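Beta-1,4-exocellulase (Thermobifida fusca, PDB 4B4H) probably hydrolyses beta-1,4-glycosidic bonds in cellulose as an exo-acting family 6 cellobiohydrolase, of which this chain is the catalytic domain. Local coordinates at residues Ala32-Ala37 / Glu336-Asn341; Glu65-Ser70 / Glu125-Val130; Ala131-Asp136 / Arg172-Ile177. All coordinates share one frame; numbering follows the deposited sequence. Where two conformers were deposited one is given.

Contact 1: Ala32-Ala37 / Glu336-Asn341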
ATOM      1  N   ALA A  32      13.450   0.210  15.415  1.00 12.77           N
ATOM      2  CA  ALA A  32      12.261   0.224  16.271  1.00 12.76           C
ATOM      3  C   ALA A  32      11.691   1.622  16.520  1.00 12.49           C
ATOM      4  O   ALA A  32      10.574   1.740  17.014  1.00 12.42           O
ATOM      5  CB  ALA A  32      12.521  -0.496  17.580  1.00 12.88           C
ATOM      6  N   ASN A  33      12.455   2.666  16.177  1.00 12.07           N
ATOM      7  CA  ASN A  33      12.038   4.062  16.312  0.50 12.10           C
ATOM      8  C   ASN A  33      11.494   4.648  15.007  1.00 11.73           C
ATOM      9  O   ASN A  33      11.367   5.867  14.878  1.00 11.59           O
ATOM     10  CB  ASN A  33      13.217   4.924  16.787  0.50 12.47           C
ATOM     11  CG  ASN A  33      13.757   4.495  18.138  0.50 12.62           C
ATOM     12  OD1 ASN A  33      14.913   4.091  18.256  0.50 12.91           O
ATOM     13  ND2 ASN A  33      12.925   4.587  19.164  0.50 12.68           N
ATOM     14  N   GLU A  34      11.213   3.794  14.027  1.00 11.31           N
ATOM     15  CA  GLU A  34      10.681   4.269  12.761  1.00 10.63           C
ATOM     16  C   GLU A  34       9.172   4.385  12.877  1.00  9.80           C
ATOM     17  O   GLU A  34       8.561   3.674  13.674  1.00  9.55           O
ATOM     18  CB  GLU A  34      11.084   3.345  11.613  1.00 11.25           C
ATOM     19  CG  GLU A  34      12.587   3.338  11.343  1.00 12.07           C
ATOM     20  CD  GLU A  34      13.178   4.734  11.197  1.00 12.70           C
ATOM     21  OE1 GLU A  34      12.679   5.540  10.386  1.00 13.46           O
ATOM     22  OE2 GLU A  34      14.165   5.024  11.911  1.00 14.45           O
ATOM     23  N   SER A  35       8.597   5.312  12.110  1.00  8.87           N
ATOM     24  CA  SER A  35       7.144   5.518  12.040  1.00  8.53           C
ATOM     25  C   SER A  35       6.450   4.502  11.128  1.00  8.35           C
ATOM     26  O   SER A  35       6.851   4.308   9.974  1.00  8.38           O
ATOM     27  CB  SER A  35       6.851   6.934  11.547  1.00  8.42           C
ATOM     28  OG  SER A  35       5.455   7.193  11.537  1.00  8.84           O
ATOM     29  N   THR A  36       5.382   3.885  11.649  1.00  7.87           N
ATOM     30  CA  THR A  36       4.546   2.929  10.902  1.00  7.68           C
ATOM     31  C   THR A  36       3.083   3.338  11.055  1.00  7.61           C
ATOM     32  O   THR A  36       2.702   3.948  12.056  1.00  7.39           O
ATOM     33  CB  THR A  36       4.764   1.436  11.328  1.00  7.59           C
ATOM     34  OG1 THR A  36       4.473   1.252  12.724  1.00  7.43           O
ATOM     35  CG2 THR A  36       6.210   0.985  11.061  1.00  7.58           C
ATOM     36  N   ALA A  37       2.270   3.015  10.053  1.00  7.56           N
ATOM     37  CA  ALA A  37       0.864   3.372  10.085  1.00  7.41           C
ATOM     38  C   ALA A  37       0.090   2.474  11.041  1.00  7.61           C
ATOM     39  O   ALA A  37       0.477   1.332  11.274  1.00  7.89           O
ATOM     40  CB  ALA A  37       0.284   3.298   8.680  1.00  7.11           C
ATOM     41  N   GLU A 336      14.016   2.314   2.000  1.00  8.52           N
ATOM     42  CA  GLU A 336      14.367   3.649   2.482  1.00  8.92           C
ATOM     43  C   GLU A 336      13.475   4.028   3.652  1.00  8.97           C
ATOM     44  O   GLU A 336      12.260   3.768   3.641  1.00  8.17           O
ATOM     45  CB  GLU A 336      14.241   4.697   1.373  1.00  9.77           C
ATOM     46  CG  GLU A 336      14.935   6.024   1.690  1.00 10.50           C
ATOM     47  CD  GLU A 336      15.005   6.951   0.490  1.00 10.92           C
ATOM     48  OE1 GLU A 336      14.849   6.456  -0.653  1.00 11.14           O
ATOM     49  OE2 GLU A 336      15.223   8.180   0.680  1.00 12.11           O
ATOM     50  N   ARG A 337      14.074   4.629   4.670  1.00  8.97           N
ATOM     51  CA  ARG A 337      13.338   5.040   5.837  1.00  9.11           C
ATOM     52  C   ARG A 337      12.434   6.240   5.518  1.00  8.94           C
ATOM     53  O   ARG A 337      12.672   6.982   4.559  1.00  8.55           O
ATOM     54  CB  ARG A 337      14.294   5.321   7.010  1.00  9.41           C
ATOM     55  CG  ARG A 337      14.494   4.116   7.936  1.00 10.14           C
ATOM     56  CD  ARG A 337      15.086   2.894   7.245  1.00 10.47           C
ATOM     57  NE  ARG A 337      16.534   3.010   7.088  1.00 11.03           N
ATOM     58  CZ  ARG A 337      17.287   2.277   6.271  1.00 11.05           C
ATOM     59  NH1 ARG A 337      16.754   1.372   5.444  1.00 11.51           N
ATOM     60  NH2 ARG A 337      18.597   2.491   6.259  1.00 11.12           N
ATOM     61  N   PRO A 338      11.341   6.385   6.279  1.00  8.97           N
ATOM     62  CA  PRO A 338      10.395   7.469   6.036  1.00  8.82           C
ATOM     63  C   PRO A 338      11.062   8.849   5.903  1.00  9.11           C
ATOM     64  O   PRO A 338      11.847   9.244   6.758  1.00 10.14           O
ATOM     65  CB  PRO A 338       9.485   7.387   7.250  1.00  8.80           C
ATOM     66  CG  PRO A 338       9.437   5.913   7.524  1.00  8.73           C
ATOM     67  CD  PRO A 338      10.852   5.458   7.321  1.00  8.83           C
ATOM     68  N   THR A 339      10.791   9.517   4.788  1.00  9.23           N
ATOM     69  CA  THR A 339      11.512  10.735   4.424  1.00  9.54           C
ATOM     70  C   THR A 339      10.622  11.690   3.634  1.00  9.40           C
ATOM     71  O   THR A 339       9.733  11.260   2.882  1.00  9.18           O
ATOM     72  CB  THR A 339      12.806  10.413   3.638  1.00  9.92           C
ATOM     73  OG1 THR A 339      13.622  11.593   3.575  1.00 11.01           O
ATOM     74  CG2 THR A 339      12.503   9.970   2.230  1.00 10.12           C
ATOM     75  N   VAL A 340      10.864  12.987   3.825  1.00  9.10           N
ATOM     76  CA  VAL A 340       9.964  14.054   3.390  1.00  9.33           C
ATOM     77  C   VAL A 340      10.366  14.625   2.032  1.00  9.22           C
ATOM     78  O   VAL A 340      11.547  14.910   1.808  1.00  9.30           O
ATOM     79  CB  VAL A 340       9.935  15.179   4.450  1.00  9.57           C
ATOM     80  CG1 VAL A 340       9.003  16.307   4.030  1.00  9.77           C
ATOM     81  CG2 VAL A 340       9.542  14.620   5.808  1.00  9.69           C
ATOM     82  N   ASN A 341       9.394  14.748   1.124  1.00  8.77           N
ATOM     83  CA  ASN A 341       9.581  15.323  -0.218  1.00  8.42           C
ATOM     84  C   ASN A 341      10.887  14.892  -0.917  1.00  8.21           C
ATOM     85  O   ASN A 341      11.722  15.727  -1.296  1.00  8.08           O
ATOM     86  CB  ASN A 341       9.415  16.857  -0.143  1.00  8.36           C
ATOM     87  CG  ASN A 341       9.403  17.528  -1.501  1.00  8.23           C
ATOM     88  OD1 ASN A 341       9.940  18.638  -1.648  1.00  7.98           O
ATOM     89  ND2 ASN A 341       8.827  16.885  -2.499  1.00  8.22           N
TER
HETATM   90  O   HOH W   1      13.064   8.347   9.278  1.00 18.43           O
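Arg-337 meets Glu-34 through its aliphatic part: CG of Arg-337 lies 3.4 Å from OE1 of Glu-34 and 3.6 Å from CD of the same carboxylate. Bends at chi2 and chi3 carry the guanidinium elsewhere, and NE of Arg-337 stays 5.7 Å from OE1 of Glu-34, too far for a salt bridge, with the two charged planes 78° apart. NH1 and NH2 bond to the carbonyls of Gly-335 and Pro-418. Pro-338 brings its CD to the same carboxylate, 3.6 Å from Glu-34 OE1, while its CG rests 3.9 Å from the carbonyl O of Ser-35. A water joins the segments, donating to Glu-34 OE1 at 3.0 Å and to Pro-338 O at 2.9 Å. The bend of Glu-34 at chi2 (-51°) brings OE1 to this junction of water, arginine methylene and proline ring; the side chains of Glu-34, Arg-337 and Pro-338 all touch Trp-351. Beyond Pro-338 the chain turns away into strand 339-340, paired antiparallel with 346-350. The contact bridges the loop before the first barrel strand, 38-40, and the hairpin entering the last, 346-350, two strands that do not pair, as in the open seven-stranded alpha/beta barrel of family 6 glycoside hydrolases.

Contact 2: Glu65-Ser70 / Glu125-Val130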
ATOM      1  N   GLU A  65      -1.487   9.008  22.180  1.00 12.20           N
ATOM      2  CA  GLU A  65      -0.042   8.795  22.184  1.00 11.92           C
ATOM      3  C   GLU A  65       0.645   9.742  21.201  1.00 11.52           C
ATOM      4  O   GLU A  65       1.699  10.323  21.510  1.00 11.09           O
ATOM      5  CB  GLU A  65       0.294   7.320  21.917  1.00 12.66           C
ATOM      6  CG  GLU A  65       1.786   6.980  21.857  1.00 13.49           C
ATOM      7  CD  GLU A  65       2.525   7.145  23.188  1.00 14.18           C
ATOM      8  OE1 GLU A  65       1.890   7.477  24.210  1.00 15.37           O
ATOM      9  OE2 GLU A  65       3.763   6.940  23.215  1.00 14.96           O
ATOM     10  N   ALA A  66       0.057   9.914  20.013  1.00 10.77           N
ATOM     11  CA  ALA A  66       0.611  10.861  19.042  1.00 10.49           C
ATOM     12  C   ALA A  66       0.695  12.302  19.584  1.00 10.27           C
ATOM     13  O   ALA A  66       1.691  13.015  19.357  1.00  9.81           O
ATOM     14  CB  ALA A  66      -0.171  10.825  17.731  1.00 10.38           C
ATOM     15  N   VAL A  67      -0.355  12.720  20.292  1.00 10.79           N
ATOM     16  CA  VAL A  67      -0.420  14.048  20.923  1.00 11.28           C
ATOM     17  C   VAL A  67       0.720  14.184  21.939  1.00 11.78           C
ATOM     18  O   VAL A  67       1.472  15.167  21.925  1.00 11.33           O
ATOM     19  CB  VAL A  67      -1.806  14.292  21.576  1.00 11.66           C
ATOM     20  CG1 VAL A  67      -1.769  15.448  22.553  1.00 11.65           C
ATOM     21  CG2 VAL A  67      -2.846  14.564  20.506  1.00 10.88           C
ATOM     22  N   ARG A  68       0.867  13.175  22.788  1.00 12.27           N
ATOM     23  CA  ARG A  68       1.950  13.156  23.761  1.00 12.93           C
ATOM     24  C   ARG A  68       3.318  13.265  23.092  1.00 12.74           C
ATOM     25  O   ARG A  68       4.148  14.068  23.516  1.00 13.67           O
ATOM     26  CB  ARG A  68       1.846  11.908  24.627  1.00 13.92           C
ATOM     27  CG  ARG A  68       2.881  11.796  25.737  1.00 15.03           C
ATOM     28  CD  ARG A  68       2.610  10.565  26.591  1.00 16.27           C
ATOM     29  NE  ARG A  68       1.458  10.771  27.466  1.00 17.19           N
ATOM     30  CZ  ARG A  68       0.212  10.368  27.209  1.00 17.19           C
ATOM     31  NH1 ARG A  68      -0.077   9.721  26.080  1.00 16.92           N
ATOM     32  NH2 ARG A  68      -0.748  10.628  28.084  1.00 17.70           N
ATOM     33  N   GLN A  69       3.538  12.495  22.024  1.00 11.98           N
ATOM     34  CA  GLN A  69       4.828  12.530  21.318  1.00 11.80           C
ATOM     35  C   GLN A  69       5.113  13.856  20.615  1.00 11.66           C
ATOM     36  O   GLN A  69       6.271  14.166  20.337  1.00 11.43           O
ATOM     37  CB  GLN A  69       4.923  11.394  20.286  1.00 11.76           C
ATOM     38  CG  GLN A  69       4.964  10.001  20.872  1.00 11.54           C
ATOM     39  CD  GLN A  69       4.944   8.913  19.808  1.00 11.45           C
ATOM     40  OE1 GLN A  69       5.227   9.158  18.627  1.00 11.40           O
ATOM     41  NE2 GLN A  69       4.571   7.715  20.215  1.00 11.60           N
ATOM     42  N   SER A  70       4.060  14.629  20.325  1.00 11.88           N
ATOM     43  CA  SER A  70       4.182  15.893  19.598  1.00 11.90           C
ATOM     44  C   SER A  70       4.864  16.989  20.408  1.00 12.16           C
ATOM     45  O   SER A  70       5.618  17.778  19.855  1.00 11.47           O
ATOM     46  CB  SER A  70       2.811  16.377  19.112  1.00 11.96           C
ATOM     47  OG  SER A  70       2.080  17.039  20.131  1.00 11.97           O
ATOM     48  N   GLU A 125      -4.174  21.576  16.945  1.00 16.56           N
ATOM     49  CA  GLU A 125      -3.813  22.097  15.623  1.00 16.23           C
ATOM     50  C   GLU A 125      -2.593  21.420  15.014  1.00 15.52           C
ATOM     51  O   GLU A 125      -2.517  21.237  13.800  1.00 16.42           O
ATOM     52  CB  GLU A 125      -3.576  23.612  15.680  1.00 16.62           C
ATOM     53  CG  GLU A 125      -3.363  24.253  14.310  1.00 17.97           C
ATOM     54  CD  GLU A 125      -4.600  24.179  13.435  1.00 18.68           C
ATOM     55  OE1 GLU A 125      -5.682  24.596  13.902  1.00 19.00           O
ATOM     56  OE2 GLU A 125      -4.501  23.699  12.285  1.00 18.36           O
ATOM     57  N   ASN A 126      -1.638  21.060  15.861  1.00 14.57           N
ATOM     58  CA  ASN A 126      -0.370  20.547  15.364  1.00 13.69           C
ATOM     59  C   ASN A 126      -0.341  19.033  15.137  1.00 12.80           C
ATOM     60  O   ASN A 126       0.712  18.479  14.850  1.00 13.23           O
ATOM     61  CB  ASN A 126       0.796  21.015  16.262  1.00 14.38           C
ATOM     62  CG  ASN A 126       1.343  22.387  15.859  1.00 14.71           C
ATOM     63  OD1 ASN A 126       1.218  22.809  14.706  1.00 14.65           O
ATOM     64  ND2 ASN A 126       1.974  23.077  16.807  1.00 15.55           N
ATOM     65  N   LEU A 127      -1.491  18.363  15.274  1.00 11.73           N
ATOM     66  CA  LEU A 127      -1.590  16.952  14.908  1.00 11.11           C
ATOM     67  C   LEU A 127      -2.084  16.822  13.474  1.00 10.41           C
ATOM     68  O   LEU A 127      -3.103  17.404  13.108  1.00 10.55           O
ATOM     69  CB  LEU A 127      -2.522  16.181  15.848  1.00 10.86           C
ATOM     70  CG  LEU A 127      -2.667  14.679  15.582  1.00 11.10           C
ATOM     71  CD1 LEU A 127      -1.353  13.948  15.789  1.00 11.23           C
ATOM     72  CD2 LEU A 127      -3.776  14.107  16.442  1.00 11.20           C
ATOM     73  N   ARG A 128      -1.362  16.044  12.674  1.00  9.74           N
ATOM     74  CA  ARG A 128      -1.744  15.813  11.284  1.00  9.46           C
ATOM     75  C   ARG A 128      -2.069  14.334  11.164  1.00  8.66           C
ATOM     76  O   ARG A 128      -1.242  13.485  11.514  1.00  8.72           O
ATOM     77  CB  ARG A 128      -0.595  16.229  10.360  1.00  9.81           C
ATOM     78  CG  ARG A 128      -0.407  17.738  10.267  1.00 10.41           C
ATOM     79  CD  ARG A 128       1.063  18.078  10.283  1.00 11.25           C
ATOM     80  NE  ARG A 128       1.295  19.516  10.400  1.00 11.54           N
ATOM     81  CZ  ARG A 128       2.383  20.122   9.934  1.00 12.07           C
ATOM     82  NH1 ARG A 128       3.319  19.414   9.303  1.00 12.51           N
ATOM     83  NH2 ARG A 128       2.539  21.429  10.090  1.00 12.41           N
ATOM     84  N   ILE A 129      -3.300  14.027  10.747  1.00  7.72           N
ATOM     85  CA  ILE A 129      -3.706  12.646  10.554  1.00  7.19           C
ATOM     86  C   ILE A 129      -3.726  12.422   9.055  1.00  6.75           C
ATOM     87  O   ILE A 129      -4.544  13.000   8.363  1.00  6.98           O
ATOM     88  CB  ILE A 129      -5.108  12.371  11.137  1.00  7.09           C
ATOM     89  CG1 ILE A 129      -5.162  12.737  12.626  1.00  7.06           C
ATOM     90  CG2 ILE A 129      -5.517  10.911  10.959  1.00  7.15           C
ATOM     91  CD1 ILE A 129      -6.525  12.535  13.260  1.00  7.28           C
ATOM     92  N   VAL A 130      -2.794  11.603   8.571  1.00  6.50           N
ATOM     93  CA  VAL A 130      -2.766  11.190   7.173  1.00  6.20           C
ATOM     94  C   VAL A 130      -3.523   9.864   7.131  1.00  6.16           C
ATOM     95  O   VAL A 130      -3.149   8.938   7.837  1.00  6.27           O
ATOM     96  CB  VAL A 130      -1.315  10.991   6.682  1.00  6.31           C
ATOM     97  CG1 VAL A 130      -1.293  10.324   5.319  1.00  6.40           C
ATOM     98  CG2 VAL A 130      -0.585  12.320   6.627  1.00  6.57           C
TER
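Leu-127 offers one methyl to each of two adjoining helix residues, Ala-66 and Val-67. Its CG stands anti to the backbone N (chi1 -178°), which extends the side chain from the strand to the helix and lets the fork straddle the pair: CD1 of Leu-127 is 3.9 Å from Ala-66 CB, and CD2 of Leu-127 is 4.2 Å from Val-67 CG2. Val-67 crosses Leu-127 at about a right angle and uses the methyl lying beside its own backbone N; CG1, anti to that N, is not the one that meets Leu-127. The contact is purely apolar; some polar groups of the helix bond to one another, though Ser-70 OG also meets Tyr-124 and Gln-69 NE2 Val-14 O. Ser-70 turns OG back to donate to Val-67 O at 2.7 Å, in the carbonyl plane on a lone pair; Ser-70 N also donates to that oxygen. Glu-65 receives Gln-69 NE2 on OE2 in a nearly straight bond (172°) and pairs through OE1 with Arg-68 NH1, at a long 3.5 Å. Helix 59-70 leans over the start of strand 127-133, with Leu-75 of the neighbouring parallel strand 75-81 under Ala-66, Gln-69 and Ser-70, and Phe-121 of helix 103-121 against Val-67.

Contact 3: Ala131-Asp136 / Arg172-Ile177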
ATOM      1  N   ALA A 131      -4.626   9.832   6.365  1.00  5.62           N
ATOM      2  CA  ALA A 131      -5.493   8.660   6.253  1.00  5.51           C
ATOM      3  C   ALA A 131      -5.280   8.008   4.897  1.00  5.45           C
ATOM      4  O   ALA A 131      -5.409   8.665   3.845  1.00  5.40           O
ATOM      5  CB  ALA A 131      -6.947   9.076   6.419  1.00  5.46           C
ATOM      6  N   ILE A 132      -4.900   6.731   4.927  1.00  5.43           N
ATOM      7  CA  ILE A 132      -4.722   5.957   3.697  1.00  5.69           C
ATOM      8  C   ILE A 132      -6.048   5.285   3.336  1.00  5.67           C
ATOM      9  O   ILE A 132      -6.534   4.450   4.074  1.00  5.83           O
ATOM     10  CB  ILE A 132      -3.542   4.954   3.807  1.00  5.79           C
ATOM     11  CG1 ILE A 132      -2.201   5.708   3.906  1.00  6.01           C
ATOM     12  CG2 ILE A 132      -3.482   4.027   2.604  1.00  5.97           C
ATOM     13  CD1 ILE A 132      -1.641   5.752   5.291  1.00  6.23           C
ATOM     14  N   ILE A 133      -6.616   5.650   2.187  1.00  5.63           N
ATOM     15  CA  ILE A 133      -8.001   5.257   1.889  1.00  5.73           C
ATOM     16  C   ILE A 133      -8.088   3.987   1.027  1.00  5.74           C
ATOM     17  O   ILE A 133      -7.893   4.044  -0.198  1.00  5.82           O
ATOM     18  CB  ILE A 133      -8.822   6.381   1.204  1.00  5.64           C
ATOM     19  CG1 ILE A 133      -8.788   7.706   1.985  1.00  5.57           C
ATOM     20  CG2 ILE A 133     -10.278   5.951   0.994  1.00  5.78           C
ATOM     21  CD1 ILE A 133      -9.056   7.621   3.471  1.00  5.58           C
ATOM     22  N   GLU A 134      -8.428   2.875   1.689  1.00  6.07           N
ATOM     23  CA  GLU A 134      -8.870   1.599   1.074  1.00  6.14           C
ATOM     24  C   GLU A 134      -7.936   0.933   0.057  1.00  6.17           C
ATOM     25  O   GLU A 134      -8.071   1.115  -1.163  1.00  5.95           O
ATOM     26  CB  GLU A 134     -10.327   1.712   0.554  1.00  6.00           C
ATOM     27  CG  GLU A 134     -11.379   1.996   1.636  1.00  5.97           C
ATOM     28  CD  GLU A 134     -11.585   0.834   2.609  1.00  5.89           C
ATOM     29  OE1 GLU A 134     -11.086  -0.279   2.349  1.00  5.76           O
ATOM     30  OE2 GLU A 134     -12.211   1.020   3.675  1.00  5.77           O
ATOM     31  N   ILE A 135      -6.971   0.171   0.563  1.00  6.46           N
ATOM     32  CA  ILE A 135      -6.038  -0.482  -0.337  1.00  6.90           C
ATOM     33  C   ILE A 135      -6.731  -1.626  -1.068  1.00  6.80           C
ATOM     34  O   ILE A 135      -7.784  -2.121  -0.634  1.00  6.66           O
ATOM     35  CB  ILE A 135      -4.745  -0.955   0.382  1.00  7.01           C
ATOM     36  CG1 ILE A 135      -5.073  -1.982   1.473  1.00  7.53           C
ATOM     37  CG2 ILE A 135      -3.943   0.242   0.903  1.00  7.23           C
ATOM     38  CD1 ILE A 135      -3.855  -2.665   2.054  1.00  7.64           C
ATOM     39  N   ASP A 136      -6.159  -2.042  -2.190  1.00  6.93           N
ATOM     40  CA  ASP A 136      -6.681  -3.197  -2.935  1.00  6.66           C
ATOM     41  C   ASP A 136      -8.179  -3.022  -3.257  1.00  6.50           C
ATOM     42  O   ASP A 136      -8.957  -3.987  -3.125  1.00  6.38           O
ATOM     43  CB  ASP A 136      -6.452  -4.505  -2.158  1.00  7.22           C
ATOM     44  CG  ASP A 136      -6.774  -5.732  -2.982  1.00  7.27           C
ATOM     45  OD1 ASP A 136      -6.671  -5.670  -4.221  1.00  7.45           O
ATOM     46  OD2 ASP A 136      -7.154  -6.766  -2.404  1.00  7.28           O
ATOM     47  N   ARG A 172     -15.420  12.110   2.039  1.00  6.42           N
ATOM     48  CA  ARG A 172     -16.180  13.231   2.567  1.00  6.61           C
ATOM     49  C   ARG A 172     -16.134  13.315   4.095  1.00  6.70           C
ATOM     50  O   ARG A 172     -15.948  14.395   4.663  1.00  7.14           O
ATOM     51  CB  ARG A 172     -17.638  13.186   2.110  1.00  6.79           C
ATOM     52  CG  ARG A 172     -18.491  14.243   2.813  1.00  6.97           C
ATOM     53  CD  ARG A 172     -19.806  14.540   2.099  1.00  7.14           C
ATOM     54  NE  ARG A 172     -20.652  13.346   1.979  1.00  7.19           N
ATOM     55  CZ  ARG A 172     -21.472  12.880   2.916  1.00  7.32           C
ATOM     56  NH1 ARG A 172     -21.620  13.495   4.102  1.00  7.46           N
ATOM     57  NH2 ARG A 172     -22.170  11.768   2.640  1.00  7.78           N
ATOM     58  N   LYS A 173     -16.372  12.190   4.757  1.00  6.73           N
ATOM     59  CA  LYS A 173     -16.477  12.177   6.213  1.00  6.93           C
ATOM     60  C   LYS A 173     -15.162  12.557   6.871  1.00  6.93           C
ATOM     61  O   LYS A 173     -15.131  13.342   7.824  1.00  6.66           O
ATOM     62  CB  LYS A 173     -16.948  10.803   6.714  1.00  7.07           C
ATOM     63  CG  LYS A 173     -18.428  10.459   6.508  1.00  7.26           C
ATOM     64  CD  LYS A 173     -19.425  11.458   7.083  1.00  7.77           C
ATOM     65  CE  LYS A 173     -19.444  11.498   8.605  1.00  8.00           C
ATOM     66  NZ  LYS A 173     -20.596  12.302   9.103  1.00  9.19           N
ATOM     67  N   LEU A 174     -14.072  12.003   6.358  1.00  7.10           N
ATOM     68  CA  LEU A 174     -12.765  12.274   6.923  0.50  7.15           C
ATOM     69  C   LEU A 174     -12.249  13.591   6.356  1.00  7.29           C
ATOM     70  O   LEU A 174     -11.626  14.361   7.065  1.00  7.39           O
ATOM     71  CB  LEU A 174     -11.797  11.120   6.656  0.50  7.03           C
ATOM     72  CG  LEU A 174     -12.245   9.723   7.108  0.50  6.88           C
ATOM     73  CD1 LEU A 174     -11.096   8.731   6.980  0.50  6.92           C
ATOM     74  CD2 LEU A 174     -12.794   9.731   8.532  0.50  6.77           C
ATOM     75  N   GLY A 175     -12.547  13.854   5.085  1.00  7.44           N
ATOM     76  CA  GLY A 175     -12.101  15.100   4.438  1.00  7.83           C
ATOM     77  C   GLY A 175     -12.665  16.378   5.027  1.00  8.25           C
ATOM     78  O   GLY A 175     -12.033  17.436   4.925  1.00  8.66           O
ATOM     79  N   GLU A 176     -13.860  16.319   5.607  1.00  8.60           N
ATOM     80  CA  GLU A 176     -14.397  17.509   6.288  1.00  8.89           C
ATOM     81  C   GLU A 176     -13.512  17.927   7.482  1.00  9.17           C
ATOM     82  O   GLU A 176     -13.357  19.133   7.758  1.00  9.42           O
ATOM     83  CB  GLU A 176     -15.851  17.287   6.711  1.00  9.30           C
ATOM     84  CG  GLU A 176     -16.812  17.333   5.533  1.00  9.62           C
ATOM     85  CD  GLU A 176     -18.161  16.693   5.819  1.00  9.72           C
ATOM     86  OE1 GLU A 176     -18.376  16.208   6.939  1.00 10.25           O
ATOM     87  OE2 GLU A 176     -19.016  16.679   4.909  1.00 10.00           O
ATOM     88  N   ILE A 177     -12.912  16.937   8.147  1.00  8.87           N
ATOM     89  CA  ILE A 177     -12.163  17.128   9.402  1.00  9.03           C
ATOM     90  C   ILE A 177     -10.880  17.940   9.115  1.00  9.34           C
ATOM     91  O   ILE A 177     -10.102  17.595   8.221  1.00  8.95           O
ATOM     92  CB  ILE A 177     -11.867  15.751  10.057  1.00  8.77           C
ATOM     93  CG1 ILE A 177     -13.159  14.906  10.095  1.00  8.72           C
ATOM     94  CG2 ILE A 177     -11.288  15.884  11.456  1.00  8.95           C
ATOM     95  CD1 ILE A 177     -13.079  13.593  10.838  1.00  9.00           C
TER
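Leu-174 reaches from its helix with a single methyl, CD1, and sets it against two side chains of the strand, Ala-131 and Ile-133. These two are two positions apart and project from the same face of the strand, so their groups lie next to each other: Ala-131 CB and Ile-133 CD1 are 3.9 Å apart. Leu-174 CD1 is 4.2 Å from Ala-131 CB and likewise 4.2 Å from Ile-133 CD1, which makes the three methyls a nearly equilateral triangle. The leucine comes end on, its CD1 leading because that branch is anti to CA (chi2 -171°), while CD2 points away from the strand. Ile-133 contributes the end of its longer branch, and the fold at chi2 (-48°) turns CD1 back along the strand to the side of Ala-131. Leu-174 was modelled in two conformers, and these distances describe one of them. Asn-182 of strand 180-185 touches all three residues. Helix 162-175 thus packs on the outer face of the strand it follows and leads into the parallel strand 180-185, a beta-alpha-beta crossover of the barrel. Past Ile-133 the chain leaves the strand through Glu-134, hydrogen-bonded to Tyr-106, to reach Asp-136, the predicted proton donor, which bonds to Asn-140 and lies close to Asp-88. Since only methyl groups meet across the contact, it rests on dispersion and the exclusion of water, with no polar group of either segment taking part.

In the fold
Contacts 2 and 3 are buried and apolar, and both use strand 127-133: the first holds its beginning to helix 59-70, the second its end to helix 162-175, about 17 Å away between centres. In each, a leucine does the reaching, from the strand in contact 2 and from the helix in contact 3. Contact 1 differs: it joins loop to loop, is only partly buried, and mixes a carboxylate, aliphatic carbons and a water. It spans 299 residues of chain and lies across the seam between the first and last barrel strands, whereas the other two pack helices on the continuous parallel sheet. Only contact 3 includes a predicted catalytic residue, Asp-136.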